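Long-range contacts in plasmin and fibronectin-binding protein A (Streptococcus pneumoniae, PDB 4MR0), which acts as a fibronectin-dependent adhesin and invasin on the pneumococcal surface, binding human fibronectin, plasmin, plasminogen and serum albumin: residues Gly267-Ala273 and Lys302-Glu308; Leu279-Phe285 and Thr330-Phe336; Lys528-Phe532 and Gly549-Ile553. The contacts are given in a common frame with arbitrary orientation. Residue numbers count along the deposited sequence, not the author numbering.

Contact 1 (Gly267-Ala273 and Lys302-Glu308); sequences GHAIQIA and KESIQIE. With MN (manganese (II) ion), chain G.
Four isoleucines from adjacent coils of a right-handed parallel beta-helix, the pectate lyase-like fold, fill the apolar centre here. Ile270 pairs with Ile305 and Ile272 with Ile307, all in the m,t rotamer, and like residues pile up along the helix axis: Ile270 CB lies 4.4 Å from Ile305 CG1, and Ile272 CD1 lies 4.4 Å from Ile305 CG2 and 4.5 Å from Ile307 CG1. Phe285 and Val329, from the strands that follow, close over this inner face. The backbone is extended and parallel, with axes of strands 270-273 and 306-308 4.8 Å apart and inclined by 13°. Its register matches Ile270 to Ile305 through Ala273 to Glu308, held by the hydrogen bonds Ile270 N to Ser304 O, Gln306 N to Ile270 O, Ile272 N to Gln306 O and Glu308 N to Ile272 O, each 2.9 Å. Ala269 and Ser304 take helical backbone angles (-65/-38 and -66/-33); the second segment turns a corner of the coil at Ser304-Ile305. A water joins Gly267 O (2.7 Å) to Ser304 OG (2.9 Å). On the opposite face His268, chi1 m, donates a hydrogen bond from ND1 to Glu303 O at 2.6 Å, while Lys302 CD makes a CH-pi contact 4.3 Å from the ring centroid. Glu303 OE2 hydrogen-bonds His352 ND1. Farther along sits a manganese ion, also bound by Gly314. Gln306, extended (t,t), reaches it with OE1 at 2.2 Å, Gln271 OE1 binds at 2.3 Å while its NE2 hydrogen-bonds Tyr317 OH, and Glu308, chi1 p, chelates it through OE2 at 2.3 Å and OE1 at 2.6 Å.

Contact 2 (Leu279-Phe285 and Thr330-Phe336); sequences LVDNSRF and TIQNSYF
Phe285 and Phe336 adopt nearly the same rotamer (chi1 -64° and -57°, chi2 76° and 73°), so their rings run almost parallel, at 5°, with centroids 4.7 Å apart. They are slid so far that they barely overlap; the closest atoms are Phe285 CD1 and Phe336 CE2 at 3.4 Å. Phe261 stacks on Phe285 from the preceding coil. On the same inner face Val280, chi1 t, sets CG2 3.7 Å from CD1 of Ile331, whose m,m rotamer bends it toward its neighbour. The backbones beneath are parallel, with axes of strands 279-281 and 330-332 4.9 Å apart at 2°. Hydrogen bonds run from Val280 N to Thr330 O (3.0 Å), Gln332 N to Val280 O (3.0 Å) and Asn282 N to Gln332 O (3.2 Å). These are equivalent strands of successive coils in the right-handed parallel beta-helix, and each bends at an asparagine with left-handed backbone angles, Asn282 at 47/43 and Asn333 at 49/33. A serine follows in both, chi1 m: Ser283 OG donates to Asp281 O (3.1 Å) and Ser334 OG to Gln332 O (3.0 Å), while Ser283 N donates to Ser334 OG at 3.0 Å. Pairing then resumes through Tyr335 N to Ser283 O and Phe285 N to Tyr335 O, both 2.8 Å. Outside, Asp281 OD1 (chi1 t) accepts from Asn333 ND2 at 3.0 Å and, weakly, from Gln332 NE2 (chi1 p) at 3.3 Å. Tyr335, chi1 t, sends its hydroxyl to Asp372, whereas Arg284 leads away from 330-336, donating from NH1 to Asn282 O at 3.0 Å and hydrogen-bonding Thr260 through NE and Asn258 through NH2.

Contact 3 (Lys528-Phe532 and Gly549-Ile553); sequences KYISF and GNFNI
Apolar packing dominates, with Ile530 at its middle. Its m,t side chain points toward 549-553: CB comes within 3.6 Å of Phe551 CZ, and CG2 lies 4.3 Å from Ile553 CD1. CD1 of Ile553, also m,t, reaches 3.9 Å from CD2 of Phe532, whose chi1 is t. Two CH-pi contacts accompany this packing. Ile530 CD1 stands over the face of Phe551, chi1 p, 4.1 Å from the ring centroid and only 11° off the normal; Ile553 CD1 lies over the Phe532 ring, 4.2 Å from its centroid and 27° off the normal. The strands belong to different sheets. Strand 530-535 sits in a face of the right-handed parallel beta-helix, while strand 551-556 begins the antiparallel pair with 559-564 that packs across the C-terminal end of the coils, so the contact is part of the cap on their apolar interior. Accordingly, strands 530-532 and 551-553 approach no closer than 9.3 Å between axes, cross at 32°, and share no direct hydrogen bond. Tyr529, chi1 m, makes the van der Waals contact at the start, CD2 lying 3.4 Å from both Gly549 C and Asn550 N; its ring also stacks on Phe522. Polar links are indirect or go to other parts of the chain: Asn550 and Asn552 hydrogen-bond Asn520 and Asn519 of strand 515-523, and a water accepts from Ile530 N at 2.8 Å and donates to Gly549 O at 2.7 Å.

Overall arrangement
Contacts 1 and 2 lie side by side in the middle of the beta-helix, centres 13 Å apart, and touch across its interior, with Ile305 CD1 3.5 Å from Phe285 CZ and Ile270 CD1 3.8 Å from Phe285 CE2. Their segments alternate along the chain, 267-273, 279-285, 302-308, 330-336, so each coil supplies one strand to contact 1 and the next to contact 2: both join the same two turns, on different walls of the coil, within the same curled parallel sheet. Contact 3 comes later, its centre about 37 Å from that of contact 1 and 36 Å from that of contact 2, where the coils end. Together they sample the middle and C-terminal cap of the elongated adhesin domain.

Contact 1 (Gly267-Ala273 and Lys302-Glu308)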
loop_
_atom_site.group_PDB
_atom_site.type_symbol
_atom_site.label_atom_id
_atom_site.label_comp_id
_atom_site.label_asym_id
_atom_site.label_seq_id
_atom_site.Cartn_x
_atom_site.Cartn_y
_atom_site.Cartn_z
ATOM N N GLY A 267 4.377 -8.722 7.949
ATOM C CA GLY A 267 4.938 -8.798 6.615
ATOM C C GLY A 267 4.068 -8.247 5.503
ATOM O O GLY A 267 3.048 -7.594 5.744
ATOM N N HIS A 268 4.497 -8.516 4.273
ATOM C CA HIS A 268 3.796 -8.079 3.073
ATOM C C HIS A 268 2.948 -9.228 2.555
ATOM O O HIS A 268 3.476 -10.298 2.268
ATOM C CB HIS A 268 4.796 -7.711 1.973
ATOM C CG HIS A 268 5.848 -6.741 2.404
ATOM N ND1 HIS A 268 5.566 -5.434 2.736
ATOM C CD2 HIS A 268 7.191 -6.880 2.517
ATOM C CE1 HIS A 268 6.691 -4.807 3.028
ATOM N NE2 HIS A 268 7.691 -5.661 2.902
ATOM N N ALA A 269 1.643 -9.019 2.435
ATOM C CA ALA A 269 0.786 -10.065 1.910
ATOM C C ALA A 269 1.199 -10.279 0.457
ATOM O O ALA A 269 1.237 -11.404 -0.040
ATOM C CB ALA A 269 -0.673 -9.645 1.981
ATOM N N ILE A 270 1.527 -9.179 -0.214
ATOM C CA ILE A 270 1.928 -9.227 -1.609
ATOM C C ILE A 270 3.053 -8.248 -1.908
ATOM O O ILE A 270 3.025 -7.107 -1.462
ATOM C CB ILE A 270 0.744 -8.859 -2.539
ATOM C CG1 ILE A 270 -0.403 -9.857 -2.362
ATOM C CG2 ILE A 270 1.213 -8.826 -3.998
ATOM C CD1 ILE A 270 -1.682 -9.458 -3.101
ATOM N N GLN A 271 4.047 -8.706 -2.663
ATOM C CA GLN A 271 5.148 -7.847 -3.095
ATOM C C GLN A 271 5.176 -7.947 -4.611
ATOM O O GLN A 271 5.247 -9.041 -5.168
ATOM C CB GLN A 271 6.498 -8.302 -2.534
ATOM C CG GLN A 271 6.658 -8.082 -1.038
ATOM C CD GLN A 271 7.975 -8.624 -0.511
ATOM O OE1 GLN A 271 9.031 -8.020 -0.704
ATOM N NE2 GLN A 271 7.918 -9.774 0.153
ATOM N N ILE A 272 5.105 -6.797 -5.267
ATOM C CA ILE A 272 5.114 -6.720 -6.721
ATOM C C ILE A 272 6.359 -5.921 -7.045
ATOM O O ILE A 272 6.403 -4.713 -6.805
ATOM C CB ILE A 272 3.854 -5.973 -7.228
ATOM C CG1 ILE A 272 2.600 -6.724 -6.775
ATOM C CG2 ILE A 272 3.882 -5.848 -8.751
ATOM C CD1 ILE A 272 1.303 -5.933 -6.967
ATOM N N ALA A 273 7.367 -6.605 -7.575
ATOM C CA ALA A 273 8.652 -5.985 -7.881
ATOM C C ALA A 273 9.074 -6.209 -9.320
ATOM O O ALA A 273 9.132 -7.346 -9.785
ATOM C CB ALA A 273 9.725 -6.549 -6.942
ATOM N N LYS A 302 6.150 -2.136 6.688
ATOM C CA LYS A 302 5.452 -3.360 6.317
ATOM C C LYS A 302 4.088 -3.154 5.663
ATOM O O LYS A 302 3.052 -3.326 6.305
ATOM C CB LYS A 302 5.305 -4.267 7.544
ATOM C CG LYS A 302 6.623 -4.849 8.034
ATOM C CD LYS A 302 7.391 -5.498 6.886
ATOM C CE LYS A 302 8.606 -6.266 7.381
ATOM N NZ LYS A 302 9.495 -5.412 8.223
ATOM N N GLU A 303 4.103 -2.800 4.381
ATOM C CA GLU A 303 2.876 -2.582 3.619
ATOM C C GLU A 303 2.271 -3.936 3.256
ATOM O O GLU A 303 3.001 -4.864 2.908
ATOM C CB GLU A 303 3.182 -1.804 2.330
ATOM C CG GLU A 303 3.906 -0.472 2.530
ATOM C CD GLU A 303 5.423 -0.598 2.490
ATOM O OE1 GLU A 303 5.942 -1.738 2.441
ATOM O OE2 GLU A 303 6.100 0.451 2.508
ATOM N N SER A 304 0.948 -4.061 3.332
ATOM C CA SER A 304 0.302 -5.327 2.981
ATOM C C SER A 304 0.470 -5.629 1.492
ATOM O O SER A 304 0.561 -6.793 1.080
ATOM C CB SER A 304 -1.170 -5.287 3.372
ATOM O OG SER A 304 -1.269 -5.202 4.786
ATOM N N ILE A 305 0.493 -4.576 0.683
ATOM C CA ILE A 305 0.738 -4.717 -0.744
ATOM C C ILE A 305 1.827 -3.710 -1.074
ATOM O O ILE A 305 1.588 -2.501 -1.099
ATOM C CB ILE A 305 -0.497 -4.403 -1.608
ATOM C CG1 ILE A 305 -1.619 -5.405 -1.311
ATOM C CG2 ILE A 305 -0.116 -4.490 -3.086
ATOM C CD1 ILE A 305 -2.899 -5.142 -2.104
ATOM N N GLN A 306 3.031 -4.211 -1.299
ATOM C CA GLN A 306 4.156 -3.357 -1.630
ATOM C C GLN A 306 4.376 -3.410 -3.136
ATOM O O GLN A 306 4.359 -4.483 -3.740
ATOM C CB GLN A 306 5.412 -3.836 -0.887
ATOM C CG GLN A 306 6.672 -3.032 -1.187
ATOM C CD GLN A 306 7.876 -3.548 -0.422
ATOM O OE1 GLN A 306 8.053 -4.756 -0.272
ATOM N NE2 GLN A 306 8.712 -2.635 0.059
ATOM N N ILE A 307 4.564 -2.241 -3.734
ATOM C CA ILE A 307 4.805 -2.116 -5.163
ATOM C C ILE A 307 6.168 -1.444 -5.205
ATOM O O ILE A 307 6.320 -0.291 -4.797
ATOM C CB ILE A 307 3.735 -1.226 -5.817
ATOM C CG1 ILE A 307 2.350 -1.830 -5.562
ATOM C CG2 ILE A 307 4.006 -1.089 -7.316
ATOM C CD1 ILE A 307 1.200 -0.888 -5.907
ATOM N N GLU A 308 7.163 -2.154 -5.717
ATOM C CA GLU A 308 8.512 -1.622 -5.695
ATOM C C GLU A 308 9.339 -2.001 -6.909
ATOM O O GLU A 308 8.935 -2.836 -7.717
ATOM C CB GLU A 308 9.204 -2.190 -4.457
ATOM C CG GLU A 308 9.399 -3.713 -4.590
ATOM C CD GLU A 308 9.672 -4.419 -3.279
ATOM O OE1 GLU A 308 10.439 -3.882 -2.451
ATOM O OE2 GLU A 308 9.130 -5.530 -3.086
HETATM MN MN MN G . 9.868 -5.883 -0.941
HETATM O O HOH W 1 0.321 -7.354 5.772
#

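Contact 2 (Leu279-Phe285 and Thr330-Phe336)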
loop_
_atom_site.group_PDB
_atom_site.type_symbol
_atom_site.label_atom_id
_atom_site.label_comp_id
_atom_site.label_asym_id
_atom_site.label_seq_id
_atom_site.Cartn_x
_atom_site.Cartn_y
_atom_site.Cartn_z
ATOM N N LEU A 279 -2.737 -6.951 -11.548
ATOM C CA LEU A 279 -4.026 -6.543 -11.018
ATOM C C LEU A 279 -4.365 -7.346 -9.768
ATOM O O LEU A 279 -4.224 -8.564 -9.750
ATOM C CB LEU A 279 -5.124 -6.779 -12.067
ATOM C CG LEU A 279 -6.580 -6.541 -11.640
ATOM C CD1 LEU A 279 -6.801 -5.055 -11.378
ATOM C CD2 LEU A 279 -7.535 -7.028 -12.735
ATOM N N VAL A 280 -4.772 -6.644 -8.721
ATOM C CA VAL A 280 -5.226 -7.271 -7.488
ATOM C C VAL A 280 -6.654 -6.731 -7.463
ATOM O O VAL A 280 -6.855 -5.519 -7.438
ATOM C CB VAL A 280 -4.430 -6.778 -6.271
ATOM C CG1 VAL A 280 -5.041 -7.335 -4.991
ATOM C CG2 VAL A 280 -2.963 -7.237 -6.398
ATOM N N ASP A 281 -7.641 -7.620 -7.492
ATOM C CA ASP A 281 -9.030 -7.181 -7.551
ATOM C C ASP A 281 -9.988 -7.947 -6.637
ATOM O O ASP A 281 -9.825 -9.149 -6.419
ATOM C CB ASP A 281 -9.494 -7.281 -9.017
ATOM C CG ASP A 281 -10.912 -6.748 -9.249
ATOM O OD1 ASP A 281 -11.374 -5.865 -8.498
ATOM O OD2 ASP A 281 -11.559 -7.208 -10.216
ATOM N N ASN A 282 -10.963 -7.221 -6.090
ATOM C CA ASN A 282 -12.019 -7.795 -5.253
ATOM C C ASN A 282 -11.543 -8.751 -4.158
ATOM O O ASN A 282 -12.156 -9.795 -3.910
ATOM C CB ASN A 282 -13.026 -8.498 -6.175
ATOM C CG ASN A 282 -14.327 -8.843 -5.474
ATOM O OD1 ASN A 282 -14.831 -8.069 -4.660
ATOM N ND2 ASN A 282 -14.886 -10.004 -5.799
ATOM N N SER A 283 -10.465 -8.373 -3.482
ATOM C CA SER A 283 -9.895 -9.197 -2.430
ATOM C C SER A 283 -10.021 -8.529 -1.072
ATOM O O SER A 283 -10.376 -7.351 -0.974
ATOM C CB SER A 283 -8.419 -9.477 -2.728
ATOM O OG SER A 283 -8.288 -10.235 -3.915
ATOM N N ARG A 284 -9.711 -9.298 -0.033
ATOM C CA ARG A 284 -9.787 -8.831 1.342
ATOM C C ARG A 284 -8.481 -9.134 2.066
ATOM O O ARG A 284 -7.989 -10.265 2.038
ATOM C CB ARG A 284 -10.946 -9.532 2.060
ATOM C CG ARG A 284 -12.317 -9.216 1.462
ATOM C CD ARG A 284 -13.250 -10.417 1.575
ATOM N NE ARG A 284 -12.833 -11.515 0.701
ATOM C CZ ARG A 284 -12.920 -11.496 -0.629
ATOM N NH1 ARG A 284 -13.416 -10.434 -1.258
ATOM N NH2 ARG A 284 -12.510 -12.543 -1.333
ATOM N N PHE A 285 -7.926 -8.115 2.709
ATOM C CA PHE A 285 -6.681 -8.256 3.450
ATOM C C PHE A 285 -7.026 -8.056 4.914
ATOM O O PHE A 285 -7.158 -6.930 5.394
ATOM C CB PHE A 285 -5.664 -7.228 2.951
ATOM C CG PHE A 285 -5.275 -7.435 1.516
ATOM C CD1 PHE A 285 -6.137 -7.059 0.485
ATOM C CD2 PHE A 285 -4.097 -8.093 1.196
ATOM C CE1 PHE A 285 -5.824 -7.335 -0.846
ATOM C CE2 PHE A 285 -3.771 -8.374 -0.130
ATOM C CZ PHE A 285 -4.639 -8.001 -1.152
ATOM N N THR A 330 -2.544 -2.149 -10.718
ATOM C CA THR A 330 -3.834 -1.646 -10.261
ATOM C C THR A 330 -4.365 -2.495 -9.108
ATOM O O THR A 330 -4.468 -3.721 -9.219
ATOM C CB THR A 330 -4.912 -1.676 -11.390
ATOM O OG1 THR A 330 -4.486 -0.884 -12.503
ATOM C CG2 THR A 330 -6.247 -1.111 -10.874
ATOM N N ILE A 331 -4.678 -1.829 -8.005
ATOM C CA ILE A 331 -5.253 -2.477 -6.833
ATOM C C ILE A 331 -6.647 -1.863 -6.820
ATOM O O ILE A 331 -6.772 -0.646 -6.789
ATOM C CB ILE A 331 -4.520 -2.080 -5.526
ATOM C CG1 ILE A 331 -3.005 -2.214 -5.707
ATOM C CG2 ILE A 331 -4.982 -2.983 -4.379
ATOM C CD1 ILE A 331 -2.532 -3.628 -6.021
ATOM N N GLN A 332 -7.694 -2.683 -6.843
ATOM C CA GLN A 332 -9.042 -2.122 -6.876
ATOM C C GLN A 332 -10.114 -2.980 -6.234
ATOM O O GLN A 332 -9.961 -4.188 -6.114
ATOM C CB GLN A 332 -9.450 -1.865 -8.327
ATOM C CG GLN A 332 -9.426 -3.127 -9.183
ATOM C CD GLN A 332 -9.971 -2.901 -10.577
ATOM O OE1 GLN A 332 -9.732 -1.860 -11.191
ATOM N NE2 GLN A 332 -10.705 -3.885 -11.091
ATOM N N ASN A 333 -11.200 -2.325 -5.834
ATOM C CA ASN A 333 -12.361 -2.985 -5.238
ATOM C C ASN A 333 -12.035 -3.957 -4.117
ATOM O O ASN A 333 -12.737 -4.953 -3.923
ATOM C CB ASN A 333 -13.143 -3.721 -6.331
ATOM C CG ASN A 333 -13.344 -2.871 -7.575
ATOM O OD1 ASN A 333 -13.676 -1.689 -7.481
ATOM N ND2 ASN A 333 -13.145 -3.470 -8.747
ATOM N N SER A 334 -10.986 -3.658 -3.359
ATOM C CA SER A 334 -10.588 -4.545 -2.283
ATOM C C SER A 334 -10.754 -3.932 -0.908
ATOM O O SER A 334 -10.803 -2.714 -0.755
ATOM C CB SER A 334 -9.143 -4.998 -2.500
ATOM O OG SER A 334 -9.040 -5.724 -3.714
ATOM N N TYR A 335 -10.839 -4.795 0.094
ATOM C CA TYR A 335 -11.024 -4.361 1.467
ATOM C C TYR A 335 -9.797 -4.644 2.327
ATOM O O TYR A 335 -9.175 -5.702 2.220
ATOM C CB TYR A 335 -12.269 -5.051 2.044
ATOM C CG TYR A 335 -12.488 -4.824 3.517
ATOM C CD1 TYR A 335 -11.768 -5.549 4.467
ATOM C CD2 TYR A 335 -13.410 -3.878 3.967
ATOM C CE1 TYR A 335 -11.957 -5.339 5.825
ATOM C CE2 TYR A 335 -13.608 -3.657 5.328
ATOM C CZ TYR A 335 -12.876 -4.391 6.250
ATOM O OH TYR A 335 -13.042 -4.171 7.597
ATOM N N PHE A 336 -9.454 -3.683 3.179
ATOM C CA PHE A 336 -8.307 -3.813 4.063
ATOM C C PHE A 336 -8.721 -3.520 5.498
ATOM O O PHE A 336 -9.259 -2.448 5.789
ATOM C CB PHE A 336 -7.200 -2.849 3.628
ATOM C CG PHE A 336 -6.757 -3.045 2.205
ATOM C CD1 PHE A 336 -7.569 -2.639 1.143
ATOM C CD2 PHE A 336 -5.535 -3.652 1.921
ATOM C CE1 PHE A 336 -7.167 -2.837 -0.176
ATOM C CE2 PHE A 336 -5.123 -3.855 0.600
ATOM C CZ PHE A 336 -5.941 -3.447 -0.449
#

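Contact 3 (Lys528-Phe532 and Gly549-Ile553)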
loop_
_atom_site.group_PDB
_atom_site.type_symbol
_atom_site.label_atom_id
_atom_site.label_comp_id
_atom_site.label_asym_id
_atom_site.label_seq_id
_atom_site.Cartn_x
_atom_site.Cartn_y
_atom_site.Cartn_z
ATOM N N LYS A 528 -7.966 27.932 10.568
ATOM C CA LYS A 528 -7.880 28.525 9.236
ATOM C C LYS A 528 -8.225 27.518 8.150
ATOM O O LYS A 528 -7.662 26.423 8.105
ATOM C CB LYS A 528 -6.476 29.075 8.970
ATOM C CG LYS A 528 -6.373 30.592 9.058
ATOM C CD LYS A 528 -5.140 31.118 8.329
ATOM C CE LYS A 528 -3.854 30.595 8.953
ATOM N NZ LYS A 528 -2.641 31.074 8.224
ATOM N N TYR A 529 -9.152 27.896 7.274
ATOM C CA TYR A 529 -9.567 27.030 6.177
ATOM C C TYR A 529 -8.380 26.730 5.264
ATOM O O TYR A 529 -8.114 25.576 4.926
ATOM C CB TYR A 529 -10.667 27.702 5.344
ATOM C CG TYR A 529 -12.004 27.882 6.035
ATOM C CD1 TYR A 529 -12.224 27.409 7.329
ATOM C CD2 TYR A 529 -13.061 28.510 5.375
ATOM C CE1 TYR A 529 -13.470 27.557 7.948
ATOM C CE2 TYR A 529 -14.305 28.662 5.978
ATOM C CZ TYR A 529 -14.505 28.182 7.261
ATOM O OH TYR A 529 -15.745 28.307 7.843
ATOM N N ILE A 530 -7.679 27.786 4.865
ATOM C CA ILE A 530 -6.532 27.670 3.973
ATOM C C ILE A 530 -5.335 28.448 4.508
ATOM O O ILE A 530 -5.450 29.620 4.865
ATOM C CB ILE A 530 -6.870 28.224 2.568
ATOM C CG1 ILE A 530 -8.112 27.524 2.015
ATOM C CG2 ILE A 530 -5.684 28.038 1.629
ATOM C CD1 ILE A 530 -8.657 28.153 0.747
ATOM N N SER A 531 -4.186 27.785 4.566
ATOM C CA SER A 531 -2.950 28.405 5.027
ATOM C C SER A 531 -1.922 28.297 3.905
ATOM O O SER A 531 -1.505 27.198 3.541
ATOM C CB SER A 531 -2.422 27.693 6.273
ATOM O OG SER A 531 -3.373 27.721 7.319
ATOM N N PHE A 532 -1.529 29.440 3.352
ATOM C CA PHE A 532 -0.550 29.492 2.270
ATOM C C PHE A 532 0.699 30.109 2.889
ATOM O O PHE A 532 0.812 31.332 3.016
ATOM C CB PHE A 532 -1.101 30.354 1.129
ATOM C CG PHE A 532 -0.279 30.321 -0.127
ATOM C CD1 PHE A 532 0.529 29.230 -0.428
ATOM C CD2 PHE A 532 -0.357 31.368 -1.040
ATOM C CE1 PHE A 532 1.247 29.181 -1.622
ATOM C CE2 PHE A 532 0.355 31.329 -2.241
ATOM C CZ PHE A 532 1.160 30.232 -2.531
ATOM N N GLY A 549 -10.870 32.569 5.980
ATOM C CA GLY A 549 -12.098 32.159 5.324
ATOM C C GLY A 549 -11.786 31.385 4.057
ATOM O O GLY A 549 -10.643 30.977 3.832
ATOM N N ASN A 550 -12.801 31.183 3.226
ATOM C CA ASN A 550 -12.629 30.454 1.982
ATOM C C ASN A 550 -12.218 31.421 0.872
ATOM O O ASN A 550 -12.776 32.512 0.742
ATOM C CB ASN A 550 -13.938 29.767 1.601
ATOM C CG ASN A 550 -13.746 28.661 0.581
ATOM O OD1 ASN A 550 -12.746 28.630 -0.143
ATOM N ND2 ASN A 550 -14.710 27.746 0.514
ATOM N N PHE A 551 -11.229 31.022 0.086
ATOM C CA PHE A 551 -10.760 31.837 -1.026
ATOM C C PHE A 551 -10.013 30.961 -2.011
ATOM O O PHE A 551 -9.804 29.773 -1.761
ATOM C CB PHE A 551 -9.841 32.971 -0.550
ATOM C CG PHE A 551 -8.630 32.508 0.214
ATOM C CD1 PHE A 551 -8.719 32.207 1.570
ATOM C CD2 PHE A 551 -7.393 32.392 -0.420
ATOM C CE1 PHE A 551 -7.594 31.794 2.284
ATOM C CE2 PHE A 551 -6.263 31.979 0.283
ATOM C CZ PHE A 551 -6.362 31.682 1.640
ATOM N N ASN A 552 -9.619 31.544 -3.136
ATOM C CA ASN A 552 -8.893 30.796 -4.138
ATOM C C ASN A 552 -7.507 31.370 -4.342
ATOM O O ASN A 552 -7.235 32.522 -4.005
ATOM C CB ASN A 552 -9.648 30.794 -5.470
ATOM C CG ASN A 552 -11.009 30.129 -5.370
ATOM O OD1 ASN A 552 -11.201 29.189 -4.593
ATOM N ND2 ASN A 552 -11.960 30.602 -6.176
ATOM N N ILE A 553 -6.625 30.540 -4.878
ATOM C CA ILE A 553 -5.266 30.951 -5.163
ATOM C C ILE A 553 -5.018 30.594 -6.612
ATOM O O ILE A 553 -5.399 29.516 -7.064
ATOM C CB ILE A 553 -4.243 30.190 -4.305
ATOM C CG1 ILE A 553 -4.521 30.438 -2.821
ATOM C CG2 ILE A 553 -2.831 30.626 -4.685
ATOM C CD1 ILE A 553 -3.667 29.595 -1.894
HETATM O O HOH W 2 -8.418 30.488 5.354
#